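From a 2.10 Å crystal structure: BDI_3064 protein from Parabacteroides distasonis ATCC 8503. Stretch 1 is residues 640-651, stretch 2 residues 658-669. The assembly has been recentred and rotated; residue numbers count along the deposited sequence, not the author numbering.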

# COMPACT_ATOMS: atom_id res chain seq x y z
N SER A 640 -1.37 -11.54 12.38
CA SER A 640 -0.24 -12.38 11.95
C SER A 640 0.20 -12.12 10.52
O SER A 640 1.38 -12.13 10.22
CB SER A 640 -0.58 -13.85 12.09
OG SER A 640 -1.72 -14.13 11.33
N PHE A 641 -0.77 -11.89 9.63
CA PHE A 641 -0.49 -11.50 8.25
C PHE A 641 -0.84 -10.08 7.91
O PHE A 641 -0.26 -9.54 7.00
CB PHE A 641 -1.20 -12.43 7.25
CG PHE A 641 -2.69 -12.32 7.26
CD1 PHE A 641 -3.34 -11.39 6.46
CD2 PHE A 641 -3.46 -13.17 8.04
CE1 PHE A 641 -4.71 -11.30 6.45
CE2 PHE A 641 -4.84 -13.06 8.06
CZ PHE A 641 -5.46 -12.13 7.25
N LEU A 642 -1.80 -9.48 8.61
CA LEU A 642 -2.34 -8.19 8.22
C LEU A 642 -1.72 -6.98 8.92
O LEU A 642 -1.82 -5.87 8.41
CB LEU A 642 -3.85 -8.18 8.43
CG LEU A 642 -4.66 -7.06 7.80
CD1 LEU A 642 -4.40 -7.04 6.31
CD2 LEU A 642 -6.14 -7.29 8.04
N TRP A 643 -1.10 -7.18 10.08
CA TRP A 643 -0.48 -6.08 10.83
C TRP A 643 1.00 -6.02 10.53
O TRP A 643 1.70 -7.00 10.66
CB TRP A 643 -0.68 -6.25 12.31
CG TRP A 643 -0.07 -5.17 13.07
CD1 TRP A 643 1.06 -5.25 13.81
CD2 TRP A 643 -0.54 -3.82 13.19
NE1 TRP A 643 1.33 -4.03 14.39
CE2 TRP A 643 0.36 -3.14 14.04
CE3 TRP A 643 -1.65 -3.14 12.69
CZ2 TRP A 643 0.19 -1.80 14.39
CZ3 TRP A 643 -1.83 -1.79 13.03
CH2 TRP A 643 -0.90 -1.14 13.89
N GLY A 644 1.48 -4.86 10.14
CA GLY A 644 2.84 -4.69 9.73
C GLY A 644 3.42 -3.42 10.33
O GLY A 644 2.80 -2.77 11.19
N GLU A 645 4.58 -3.05 9.78
CA GLU A 645 5.46 -2.03 10.33
C GLU A 645 4.88 -0.65 10.16
O GLU A 645 5.20 0.26 10.96
CB GLU A 645 6.82 -2.09 9.63
CG GLU A 645 7.64 -3.34 9.96
CD GLU A 645 7.20 -4.59 9.25
OE1 GLU A 645 6.35 -4.54 8.35
OE2 GLU A 645 7.74 -5.65 9.58
N TYR A 646 4.06 -0.47 9.11
CA TYR A 646 3.45 0.81 8.82
C TYR A 646 1.94 0.78 8.98
O TYR A 646 1.24 1.57 8.37
CB TYR A 646 3.88 1.31 7.46
CG TYR A 646 5.34 1.69 7.32
CD1 TYR A 646 6.07 2.22 8.39
CD2 TYR A 646 5.98 1.55 6.12
CE1 TYR A 646 7.40 2.55 8.23
CE2 TYR A 646 7.30 1.91 5.96
CZ TYR A 646 7.99 2.40 7.02
OH TYR A 646 9.29 2.73 6.84
N GLY A 647 1.45 -0.08 9.86
CA GLY A 647 0.04 -0.22 10.12
C GLY A 647 -0.40 -1.47 9.39
O GLY A 647 0.40 -2.37 9.13
N PHE A 648 -1.67 -1.53 9.04
CA PHE A 648 -2.17 -2.72 8.39
C PHE A 648 -1.70 -2.74 6.97
O PHE A 648 -1.57 -1.70 6.33
CB PHE A 648 -3.69 -2.81 8.44
CG PHE A 648 -4.23 -2.90 9.82
CD1 PHE A 648 -4.31 -4.11 10.47
CD2 PHE A 648 -4.69 -1.76 10.47
CE1 PHE A 648 -4.84 -4.18 11.74
CE2 PHE A 648 -5.20 -1.84 11.75
CZ PHE A 648 -5.27 -3.05 12.38
N ARG A 649 -1.50 -3.94 6.46
CA ARG A 649 -1.18 -4.09 5.06
C ARG A 649 -2.31 -3.57 4.21
O ARG A 649 -3.44 -3.49 4.65
CB ARG A 649 -0.85 -5.54 4.73
CG ARG A 649 0.38 -5.97 5.49
CD ARG A 649 0.89 -7.33 5.08
NE ARG A 649 1.92 -7.72 6.03
CZ ARG A 649 3.17 -7.29 5.99
NH1 ARG A 649 3.58 -6.45 5.03
NH2 ARG A 649 4.02 -7.71 6.91
N ASP A 650 -1.99 -3.18 3.00
CA ASP A 650 -2.93 -2.43 2.19
C ASP A 650 -4.27 -3.11 1.96
O ASP A 650 -5.31 -2.45 1.95
CB ASP A 650 -2.32 -2.12 0.85
CG ASP A 650 -3.07 -1.06 0.12
OD1 ASP A 650 -3.35 -0.01 0.74
OD2 ASP A 650 -3.37 -1.25 -1.09
N ALA A 651 -4.23 -4.43 1.80
CA ALA A 651 -5.40 -5.20 1.50
C ALA A 651 -5.12 -6.65 1.72
O ALA A 651 -3.97 -7.08 1.69
CB ALA A 651 -5.85 -5.00 0.05
N TRP A 658 -4.43 -14.21 -0.03
CA TRP A 658 -3.56 -13.16 -0.51
C TRP A 658 -3.56 -12.00 0.49
O TRP A 658 -4.57 -11.66 1.09
CB TRP A 658 -4.08 -12.68 -1.87
CG TRP A 658 -3.30 -11.56 -2.44
CD1 TRP A 658 -2.20 -11.64 -3.23
CD2 TRP A 658 -3.57 -10.18 -2.25
NE1 TRP A 658 -1.76 -10.38 -3.56
CE2 TRP A 658 -2.59 -9.46 -2.97
CE3 TRP A 658 -4.54 -9.47 -1.55
CZ2 TRP A 658 -2.56 -8.08 -3.01
CZ3 TRP A 658 -4.51 -8.11 -1.58
CH2 TRP A 658 -3.52 -7.42 -2.31
N VAL A 659 -2.40 -11.39 0.66
CA VAL A 659 -2.29 -10.11 1.33
C VAL A 659 -1.34 -9.24 0.52
O VAL A 659 -0.41 -9.71 -0.11
CB VAL A 659 -1.85 -10.25 2.81
CG1 VAL A 659 -0.46 -10.85 2.91
CG2 VAL A 659 -1.91 -8.91 3.53
N SER A 660 -1.61 -7.96 0.54
CA SER A 660 -0.84 -7.02 -0.21
C SER A 660 0.60 -7.01 0.26
O SER A 660 0.85 -7.07 1.47
CB SER A 660 -1.42 -5.63 -0.03
OG SER A 660 -0.64 -4.72 -0.73
N PRO A 661 1.55 -6.93 -0.69
CA PRO A 661 2.96 -6.79 -0.29
C PRO A 661 3.37 -5.37 0.05
O PRO A 661 4.54 -5.14 0.30
CB PRO A 661 3.72 -7.27 -1.53
CG PRO A 661 2.80 -6.96 -2.68
CD PRO A 661 1.39 -6.94 -2.15
N LEU A 662 2.44 -4.42 0.10
CA LEU A 662 2.79 -3.01 0.24
C LEU A 662 1.94 -2.29 1.27
O LEU A 662 0.88 -2.77 1.70
CB LEU A 662 2.71 -2.28 -1.13
CG LEU A 662 1.46 -2.37 -2.01
CD1 LEU A 662 0.29 -1.59 -1.45
CD2 LEU A 662 1.78 -1.82 -3.38
N PHE A 663 2.45 -1.13 1.64
CA PHE A 663 1.70 -0.11 2.29
C PHE A 663 1.54 1.01 1.31
O PHE A 663 2.50 1.39 0.60
CB PHE A 663 2.45 0.37 3.52
CG PHE A 663 2.72 -0.72 4.48
CD1 PHE A 663 1.76 -1.11 5.38
CD2 PHE A 663 3.93 -1.40 4.43
CE1 PHE A 663 2.00 -2.15 6.26
CE2 PHE A 663 4.19 -2.43 5.31
CZ PHE A 663 3.22 -2.81 6.22
N MET A 664 0.36 1.60 1.30
CA MET A 664 -0.00 2.55 0.27
C MET A 664 -0.12 3.92 0.91
O MET A 664 -0.78 4.05 1.93
CB MET A 664 -1.33 2.12 -0.33
CG MET A 664 -1.66 2.76 -1.64
SD MET A 664 -0.68 2.12 -3.00
CE MET A 664 -1.23 3.32 -4.21
N GLY A 665 0.53 4.91 0.32
CA GLY A 665 0.49 6.30 0.80
C GLY A 665 -0.92 6.83 0.93
O GLY A 665 -1.24 7.55 1.90
N LEU A 666 -1.77 6.50 -0.04
CA LEU A 666 -3.15 6.93 -0.00
C LEU A 666 -3.94 6.34 1.15
O LEU A 666 -4.92 6.95 1.58
CB LEU A 666 -3.88 6.53 -1.29
CG LEU A 666 -3.65 7.32 -2.56
CD1 LEU A 666 -4.37 6.58 -3.66
CD2 LEU A 666 -4.19 8.73 -2.42
N ASN A 667 -3.58 5.15 1.61
CA ASN A 667 -4.46 4.37 2.48
C ASN A 667 -4.11 4.43 3.96
O ASN A 667 -4.96 4.14 4.80
CB ASN A 667 -4.52 2.93 2.00
CG ASN A 667 -5.21 2.80 0.64
OD1 ASN A 667 -5.90 3.71 0.23
ND2 ASN A 667 -5.03 1.68 -0.05
N GLN A 668 -2.89 4.79 4.29
CA GLN A 668 -2.50 4.70 5.71
C GLN A 668 -2.90 5.97 6.43
O GLN A 668 -3.43 5.90 7.53
CB GLN A 668 -1.00 4.43 5.88
CG GLN A 668 -0.45 3.14 5.29
CD GLN A 668 -1.26 1.91 5.65
OE1 GLN A 668 -2.27 1.65 5.02
NE2 GLN A 668 -0.83 1.16 6.68
N ALA A 669 -2.64 7.12 5.83
CA ALA A 669 -2.87 8.39 6.54
C ALA A 669 -4.35 8.60 6.88
O ALA A 669 -4.68 9.07 7.99
CB ALA A 669 -2.34 9.57 5.75
O HOH W 1 -3.96 -0.23 5.62
O HOH W 2 2.20 -5.15 3.01
O HOH W 3 -1.78 0.53 2.68
O HOH W 4 -2.74 -3.55 -2.29

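Five direct hydrogen bonds join the two stretches. Two run between backbone atoms. Ser660 N donates to Ala651 O at 2.8 Å, and Asp650 N donates to Leu662 O at 3.2 Å. They tie the end of the first stretch to the loop after strand 658-659. The other three use side-chain amides. Gln668 NE2 donates to Tyr646 O at 2.7 Å and to Phe648 O at 3.0 Å, so one amide group serves two carbonyls of the turn region. Asn667 ND2 donates to Asp650 OD1 at 2.5 Å, a short and nearly straight bond.

Asp650 points toward the second stretch and is also held through water. Water 3 donates to Asp650 OD1 and Gln668 OE1, both at 2.6 Å, and accepts from Met664 N at 2.8 Å. Water 4 donates to Asp650 OD2 at 2.7 Å and accepts from Ser660 OG at 2.9 Å. Both carboxylate oxygens are therefore engaged. Water 2 accepts from Arg649 NH1 at 2.8 Å and donates to Ser660 O at 2.8 Å.

The aromatic contacts centre on Phe663. Tyr646 CB lies over one face of its ring, 3.8 Å from the centroid, in a CH-pi contact. The Tyr646 ring turns its edge toward the Phe663 face, with centroids 5.6 Å apart and planes at 71°. Gly647 O approaches the Phe663 ring edge, 3.3 Å from CE1. Gly644 CA is also at the edge, 4.0 Å from Phe663 CZ. A CB on Gly644 would clash with that atom.

Apolar packing gathers at Val659. Its CG2 lies 4.1 Å from Phe641 CD1, at the edge of that ring, and 4.2 Å from Leu642 CD1. Arg649 CD adds its aliphatic surface, 3.6 Å from Val659 CG2. Ala651 CB packs 3.8 Å from Trp658 CZ3.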